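Local coordinates for protein fructose-like phosphotransferase enzyme IIB component 3 (Escherichia coli K12, PDB 4TN5) that probably relays a phosphoryl group, carried on a cysteine, from its EIIA partner to incoming fructose in the bacterial sugar phosphotransferase system, at residues A[22-27]-A[59-64]; A[52-57]-A[71-76]; A[80-85]-A[92-97]. All coordinates share one frame; numbering follows the deposited sequence.

Interaction 1. Residues A[22-27]-A[59-64]; sequences ERLEKL and VALLIT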
# COMPACT_ATOMS: atom_id res chain seq x y z
N GLU A 22 22.70 9.52 1.29
CA GLU A 22 23.34 10.67 1.92
C GLU A 22 22.32 11.69 2.40
O GLU A 22 22.30 12.06 3.58
CB GLU A 22 24.31 11.33 0.95
CG GLU A 22 25.05 12.55 1.50
CD GLU A 22 26.02 12.21 2.62
OE1 GLU A 22 26.32 11.02 2.82
OE2 GLU A 22 26.49 13.15 3.29
N ARG A 23 21.48 12.15 1.48
CA ARG A 23 20.49 13.18 1.79
C ARG A 23 19.54 12.71 2.89
O ARG A 23 19.18 13.48 3.77
CB ARG A 23 19.70 13.58 0.54
CG ARG A 23 18.76 14.75 0.76
CD ARG A 23 19.03 15.89 -0.22
NE ARG A 23 18.47 15.64 -1.55
CZ ARG A 23 19.03 16.03 -2.69
NH1 ARG A 23 20.18 16.68 -2.68
NH2 ARG A 23 18.44 15.77 -3.84
N LEU A 24 19.17 11.43 2.85
CA LEU A 24 18.23 10.89 3.83
C LEU A 24 18.83 10.80 5.23
O LEU A 24 18.16 11.10 6.21
CB LEU A 24 17.73 9.52 3.38
CG LEU A 24 16.65 8.92 4.27
CD1 LEU A 24 15.44 9.83 4.30
CD2 LEU A 24 16.26 7.55 3.77
N GLU A 25 20.09 10.38 5.31
CA GLU A 25 20.78 10.28 6.59
C GLU A 25 20.79 11.62 7.32
O GLU A 25 20.65 11.68 8.54
CB GLU A 25 22.22 9.78 6.38
CG GLU A 25 22.89 9.27 7.64
CD GLU A 25 23.48 7.88 7.46
OE1 GLU A 25 23.41 7.35 6.34
OE2 GLU A 25 24.02 7.32 8.44
N LYS A 26 20.93 12.70 6.56
CA LYS A 26 20.95 14.04 7.15
C LYS A 26 19.57 14.69 7.19
O LYS A 26 19.36 15.67 7.90
CB LYS A 26 22.00 14.93 6.48
CG LYS A 26 21.46 16.04 5.60
CD LYS A 26 22.56 16.59 4.72
CE LYS A 26 22.01 17.28 3.49
NZ LYS A 26 23.08 17.98 2.74
N LEU A 27 18.61 14.14 6.45
CA LEU A 27 17.21 14.52 6.64
C LEU A 27 16.74 13.94 7.97
O LEU A 27 15.88 14.51 8.64
CB LEU A 27 16.33 13.97 5.52
CG LEU A 27 16.44 14.62 4.14
CD1 LEU A 27 15.41 14.07 3.17
CD2 LEU A 27 16.32 16.11 4.26
N VAL A 59 8.40 2.91 10.42
CA VAL A 59 8.05 3.14 9.02
C VAL A 59 9.27 2.88 8.13
O VAL A 59 10.41 3.09 8.54
CB VAL A 59 7.51 4.57 8.80
CG1 VAL A 59 8.56 5.60 9.19
CG2 VAL A 59 7.05 4.78 7.36
N ALA A 60 9.02 2.39 6.92
CA ALA A 60 10.09 2.17 5.95
C ALA A 60 10.02 3.20 4.83
O ALA A 60 8.94 3.69 4.50
CB ALA A 60 10.03 0.76 5.39
N LEU A 61 11.17 3.53 4.25
CA LEU A 61 11.19 4.40 3.08
C LEU A 61 11.87 3.69 1.92
O LEU A 61 13.02 3.28 2.01
CB LEU A 61 11.91 5.72 3.39
CG LEU A 61 11.94 6.73 2.25
CD1 LEU A 61 10.55 6.99 1.71
CD2 LEU A 61 12.59 8.03 2.69
N LEU A 62 11.14 3.54 0.82
CA LEU A 62 11.65 2.83 -0.34
C LEU A 62 11.92 3.79 -1.49
O LEU A 62 11.01 4.16 -2.23
CB LEU A 62 10.68 1.73 -0.76
CG LEU A 62 10.28 0.78 0.37
CD1 LEU A 62 9.32 -0.29 -0.13
CD2 LEU A 62 11.51 0.15 1.01
N ILE A 63 13.18 4.18 -1.62
CA ILE A 63 13.60 5.09 -2.68
C ILE A 63 14.18 4.29 -3.83
O ILE A 63 15.37 3.98 -3.84
CB ILE A 63 14.66 6.07 -2.16
CG1 ILE A 63 14.28 6.60 -0.78
CG2 ILE A 63 14.87 7.21 -3.15
CD1 ILE A 63 15.33 7.47 -0.14
N THR A 64 13.34 3.95 -4.81
CA THR A 64 13.78 3.07 -5.88
C THR A 64 13.06 3.28 -7.20
O THR A 64 11.86 3.57 -7.24
CB THR A 64 13.64 1.59 -5.47
OG1 THR A 64 14.02 0.75 -6.56
CG2 THR A 64 12.20 1.28 -5.07
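Leu24 and Leu61 mark the closest approach of CA atoms between helical residues 22-27 and strand residues 59-64, with Leu24 CA lying 9.6 Å from Leu61 CA. That spacing is consistent with a helix packed on one face of a β-sheet, and it leaves room for one layer of side chains from each partner. The helix segment keeps its regular backbone, with Leu27 N bonded to Arg23 O at 2.8 Å. On the strand, Leu61 and Ile63 both point toward the helix, as residues two apart in a β-strand should.

Leu24 is the single helix residue that reaches across, and it uses both of its methyl groups. With CG anti to the backbone N (chi1 -175°), its branch extends toward the sheet and divides there. Leu24 CD1 meets Leu61 CD2 at 3.7 Å, and Leu24 CD2 touches that same Leu61 methyl at 3.9 Å, so Leu61 CD2 faces both prongs of the fork. Leu24 CD2 also reaches Ile63 CD1 at 4.0 Å. Leu24 lies aslant both strand side chains rather than alongside either.

This is the helix-on-sheet layer of an α/β fold. Leu24 also rests on Ala6 of strand 3-9, which pairs with strand 59-64 through Val5 and Val7. Ile63 continues the apolar layer to Ile84 and Phe87, and its side chain is about 9 Å from that of Cys10, the inferred phosphocysteine site.

Only methyl groups meet across the two segments, so the contact rests on van der Waals fit and exclusion of water, with no polar bond to set its direction.

Interaction 2. Residues A[52-57]-A[71-76]; sequences EDIRRA and AERFEH
Ile54 sets its CG1 beside the backbone N (chi1 -59°) and then extends fully (chi2 -179°), which carries CD1 out from helix 51-56 to Arg73 and Phe74. The Phe74 ring brings its CD1 and CE1 to the isoleucine. CD1 of Ile54 lies 4.0 Å from Phe74 CE1, and its approach to the ring is oblique. Ile54 CD1 is also 4.0 Å from Arg73 CB. The other branch, Ile54 CG2, lies 3.7 Å from the carbonyl oxygen of Arg73. Ile54 crosses both partner side chains at about a right angle, CD1 and CG2 each touching the 71-76 segment.

In the α/β fold this joins the short helix that precedes strand 59-64 to the 3-10 turn at 71-73, in the connection leading on to strand 79-82. Leu49 touches both Ile54 and Phe74, and Phe74 also packs on Val7 of the sheet. An alanine at Ile54 would remove both reaching branches, and would probably leave a gap beside Phe74 CE1 and let that ring shift.

The side chain of Arg73 meets Ile54 through CB, not through its charged end. Arg73 CB stands 4.1 Å above the plane of the Phe74 ring, toward the rim, and the bend at chi3 folds the guanidinium back so that Phe74 CZ lies over one of its faces. Beyond the pair, Arg73 NE donates to Gly70 O and NH1 forms a salt bridge with Glu38. On helix 51-56 itself, Arg56 NH2 bridges to Asp53 OD1 at 3.2 Å with a bent N-H...O angle of 140°, reaching that oxygen from its anti side but tilted out of the carboxylate plane.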
# COMPACT_ATOMS: atom_id res chain seq x y z
N GLU A 52 15.04 -7.76 12.45
CA GLU A 52 14.70 -7.18 13.74
C GLU A 52 14.63 -5.66 13.62
O GLU A 52 13.85 -5.02 14.30
CB GLU A 52 15.70 -7.59 14.84
CG GLU A 52 17.18 -7.53 14.47
CD GLU A 52 17.66 -8.76 13.70
OE1 GLU A 52 16.95 -9.21 12.78
OE2 GLU A 52 18.76 -9.27 14.03
N ASP A 53 15.46 -5.10 12.74
CA ASP A 53 15.43 -3.67 12.44
C ASP A 53 14.14 -3.32 11.72
O ASP A 53 13.51 -2.30 12.01
CB ASP A 53 16.61 -3.29 11.54
CG ASP A 53 17.92 -3.22 12.29
OD1 ASP A 53 17.90 -3.01 13.52
OD2 ASP A 53 18.97 -3.39 11.64
N ILE A 54 13.76 -4.16 10.75
CA ILE A 54 12.58 -3.92 9.93
C ILE A 54 11.30 -4.11 10.74
O ILE A 54 10.30 -3.42 10.52
CB ILE A 54 12.57 -4.86 8.70
CG1 ILE A 54 13.83 -4.63 7.85
CG2 ILE A 54 11.32 -4.65 7.85
CD1 ILE A 54 13.89 -5.49 6.60
N ARG A 55 11.34 -5.05 11.68
CA ARG A 55 10.17 -5.40 12.48
C ARG A 55 9.95 -4.43 13.66
O ARG A 55 8.86 -4.38 14.24
CB ARG A 55 10.27 -6.86 12.95
CG ARG A 55 10.20 -7.93 11.86
CD ARG A 55 10.24 -9.33 12.46
NE ARG A 55 10.20 -10.36 11.43
CZ ARG A 55 9.09 -10.80 10.85
NH1 ARG A 55 7.91 -10.31 11.21
NH2 ARG A 55 9.15 -11.74 9.92
N ARG A 56 10.97 -3.65 14.00
CA ARG A 56 10.82 -2.67 15.06
C ARG A 56 10.85 -1.25 14.52
O ARG A 56 10.74 -0.28 15.27
CB ARG A 56 11.91 -2.85 16.12
CG ARG A 56 13.26 -2.36 15.67
CD ARG A 56 14.33 -2.66 16.70
NE ARG A 56 15.65 -2.28 16.22
CZ ARG A 56 16.14 -1.05 16.28
NH1 ARG A 56 15.41 -0.07 16.81
NH2 ARG A 56 17.35 -0.79 15.81
N ALA A 57 11.01 -1.13 13.20
CA ALA A 57 10.95 0.17 12.55
C ALA A 57 9.51 0.66 12.55
O ALA A 57 8.58 -0.13 12.38
CB ALA A 57 11.48 0.08 11.13
N ALA A 71 11.85 -7.12 -1.57
CA ALA A 71 10.71 -6.20 -1.48
C ALA A 71 9.67 -6.88 -0.61
O ALA A 71 8.83 -6.23 0.02
CB ALA A 71 10.16 -5.92 -2.87
N GLU A 72 9.74 -8.21 -0.61
CA GLU A 72 8.99 -9.08 0.28
C GLU A 72 8.99 -8.63 1.75
O GLU A 72 8.02 -8.87 2.47
CB GLU A 72 9.63 -10.48 0.22
CG GLU A 72 11.07 -10.49 0.72
CD GLU A 72 11.78 -11.81 0.57
OE1 GLU A 72 11.09 -12.84 0.40
OE2 GLU A 72 13.03 -11.82 0.59
N ARG A 73 10.07 -7.99 2.19
CA ARG A 73 10.34 -7.86 3.62
C ARG A 73 9.50 -6.76 4.25
O ARG A 73 9.39 -6.67 5.47
CB ARG A 73 11.82 -7.56 3.84
CG ARG A 73 12.75 -8.67 3.37
CD ARG A 73 14.18 -8.17 3.26
NE ARG A 73 14.32 -7.16 2.21
CZ ARG A 73 15.40 -6.41 2.03
NH1 ARG A 73 16.44 -6.53 2.85
NH2 ARG A 73 15.44 -5.52 1.05
N PHE A 74 8.89 -5.95 3.40
CA PHE A 74 8.22 -4.74 3.83
C PHE A 74 6.70 -4.81 3.68
O PHE A 74 6.02 -3.80 3.81
CB PHE A 74 8.76 -3.54 3.04
CG PHE A 74 10.26 -3.43 3.07
CD1 PHE A 74 10.89 -2.82 4.15
CD2 PHE A 74 11.04 -3.91 2.03
CE1 PHE A 74 12.27 -2.70 4.19
CE2 PHE A 74 12.42 -3.79 2.06
CZ PHE A 74 13.03 -3.19 3.15
N GLU A 75 6.18 -6.00 3.40
CA GLU A 75 4.74 -6.14 3.16
C GLU A 75 3.90 -5.84 4.41
O GLU A 75 2.75 -5.42 4.30
CB GLU A 75 4.39 -7.51 2.58
CG GLU A 75 4.39 -8.66 3.58
CD GLU A 75 4.45 -10.02 2.90
OE1 GLU A 75 3.69 -10.24 1.93
OE2 GLU A 75 5.25 -10.87 3.34
N HIS A 76 4.49 -6.03 5.59
CA HIS A 76 3.79 -5.75 6.84
C HIS A 76 4.32 -4.50 7.54
O HIS A 76 4.24 -4.38 8.76
CB HIS A 76 3.85 -6.95 7.79
CG HIS A 76 3.13 -8.16 7.28
ND1 HIS A 76 1.77 -8.18 7.08
CD2 HIS A 76 3.58 -9.39 6.94
CE1 HIS A 76 1.41 -9.37 6.63
NE2 HIS A 76 2.49 -10.12 6.54

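Interaction 3. Residues A[80-85]-A[92-97]; sequences VQCSIY and QRVMSA
The carbonyl of Ala97 is the flat group that Val80 meets, and Val80 CG2 sits over one face of it: the methyl is 3.9 Å from Ala97 C and equally 3.9 Å from Ala97 O, and stands well out of the plane of Ala97 CA, C and O. No ring or side-chain amide takes part in the contact. The setting is a β-α-β crossover, in which strand 79-82 leads through helices 84-89 and 92-103 to the parallel neighbouring strand 108-111, and helix 92-103 lies back against the sheet.

Val80 and Cys82, two apart on the strand, both direct their side chains at the helix, whereas Gln81 points away. Val80 splits its work: CG1, anti to the backbone N (chi1 178°), approaches Ala97 CB at 4.3 Å, while CG2 takes the carbonyl face. Val80 also packs on Val98 and Val101 further along the helix, and on Leu61 of the adjoining strand. One turn earlier on the helix, Val94 presents CG2 to Cys82, and Phe87 of helix 84-89 touches both of these residues. After the strand, Ser83 takes the N-cap position of helix 84-89, and Asp65 OD1 accepts a bond from Ile84 N.

These are ordinary van der Waals distances. With chi1 at 66°, the Cys82 SG is flanked by both backbone branches at CA and lies 4.2 Å from Val94 CG2.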
# COMPACT_ATOMS: atom_id res chain seq x y z
N VAL A 80 6.58 4.40 2.73
CA VAL A 80 6.44 5.31 1.61
C VAL A 80 7.41 4.86 0.53
O VAL A 80 8.58 4.60 0.80
CB VAL A 80 6.79 6.75 2.02
CG1 VAL A 80 6.68 7.68 0.82
CG2 VAL A 80 5.88 7.21 3.14
N GLN A 81 6.92 4.76 -0.70
CA GLN A 81 7.78 4.38 -1.82
C GLN A 81 7.80 5.46 -2.89
O GLN A 81 6.77 6.03 -3.24
CB GLN A 81 7.34 3.05 -2.42
CG GLN A 81 8.18 2.61 -3.61
CD GLN A 81 7.92 1.17 -4.02
OE1 GLN A 81 7.42 0.37 -3.23
NE2 GLN A 81 8.25 0.84 -5.26
N CYS A 82 9.00 5.75 -3.40
CA CYS A 82 9.16 6.72 -4.48
C CYS A 82 10.41 6.41 -5.28
O CYS A 82 11.28 5.65 -4.83
CB CYS A 82 9.24 8.14 -3.92
SG CYS A 82 10.70 8.46 -2.91
N SER A 83 10.51 6.98 -6.47
CA SER A 83 11.70 6.82 -7.30
C SER A 83 12.83 7.69 -6.77
O SER A 83 12.59 8.62 -6.01
CB SER A 83 11.38 7.17 -8.75
OG SER A 83 10.82 8.47 -8.85
N ILE A 84 14.06 7.37 -7.18
CA ILE A 84 15.22 8.14 -6.74
C ILE A 84 15.19 9.58 -7.23
O ILE A 84 15.29 10.52 -6.44
CB ILE A 84 16.55 7.50 -7.18
CG1 ILE A 84 16.93 6.35 -6.24
CG2 ILE A 84 17.68 8.53 -7.19
CD1 ILE A 84 18.37 5.90 -6.39
N TYR A 85 15.05 9.78 -8.53
CA TYR A 85 15.10 11.14 -9.04
C TYR A 85 13.94 12.01 -8.50
O TYR A 85 14.00 13.24 -8.53
CB TYR A 85 15.21 11.12 -10.55
CG TYR A 85 16.16 10.14 -11.14
CD1 TYR A 85 17.42 9.89 -10.60
CD2 TYR A 85 15.75 9.36 -12.19
CE1 TYR A 85 18.25 8.94 -11.16
CE2 TYR A 85 16.57 8.43 -12.72
CZ TYR A 85 17.81 8.22 -12.23
OH TYR A 85 18.58 7.27 -12.82
N GLN A 92 11.41 17.12 0.78
CA GLN A 92 10.58 17.40 1.96
C GLN A 92 9.20 16.78 1.74
O GLN A 92 8.54 16.33 2.67
CB GLN A 92 10.45 18.89 2.29
CG GLN A 92 9.27 19.14 3.23
CD GLN A 92 8.53 20.45 3.03
OE1 GLN A 92 8.95 21.51 3.50
NE2 GLN A 92 7.40 20.38 2.33
N ARG A 93 8.79 16.76 0.48
CA ARG A 93 7.59 16.05 0.10
C ARG A 93 7.56 14.66 0.68
O ARG A 93 6.55 14.20 1.20
CB ARG A 93 7.53 15.92 -1.42
CG ARG A 93 7.09 17.18 -2.15
CD ARG A 93 6.48 16.82 -3.48
NE ARG A 93 5.74 15.57 -3.38
CZ ARG A 93 5.14 14.93 -4.39
NH1 ARG A 93 5.15 15.43 -5.61
NH2 ARG A 93 4.50 13.80 -4.17
N VAL A 94 8.71 13.99 0.57
CA VAL A 94 8.83 12.60 0.97
C VAL A 94 8.72 12.39 2.48
O VAL A 94 7.94 11.55 2.92
CB VAL A 94 10.16 12.01 0.46
CG1 VAL A 94 10.26 10.55 0.86
CG2 VAL A 94 10.27 12.17 -1.05
N MSE A 95 9.47 13.15 3.27
CA MSE A 95 9.49 12.88 4.71
C MSE A 95 8.19 13.29 5.40
O MSE A 95 7.87 12.76 6.47
CB MSE A 95 10.67 13.55 5.41
CG MSE A 95 10.48 15.03 5.69
SE MSE A 95 12.13 15.87 6.25
CE MSE A 95 12.85 16.25 4.48
N SER A 96 7.46 14.23 4.82
CA SER A 96 6.18 14.64 5.40
C SER A 96 5.13 13.60 5.03
O SER A 96 4.16 13.40 5.75
CB SER A 96 5.74 16.02 4.92
OG SER A 96 4.37 16.25 5.21
N ALA A 97 5.34 12.94 3.90
CA ALA A 97 4.55 11.77 3.55
C ALA A 97 4.88 10.68 4.55
O ALA A 97 3.99 10.01 5.07
CB ALA A 97 4.87 11.32 2.14

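How the interactions relate
The three contacts spread across one α/β domain. Interactions 1 and 3 lie about 8 Å apart, centre to centre, and share the sheet: strands 59-64 and 79-82 are neighbours, with Thr64 N 2.7 Å from Cys82 O and Leu62 N 2.8 Å from Val80 O, both probable hydrogen bonds. The centre of interaction 2 is about 15 Å from that of interaction 1 and about 18 Å from that of interaction 3. Phe74 CD1 packs 3.9 Å from Ala60 CB, while Leu61 and Ile63 point to helix 18-30, so the two faces of strand 59-64 pack against different parts of the chain. Along the chain, interactions 1 and 2 interleave and interaction 3 follows.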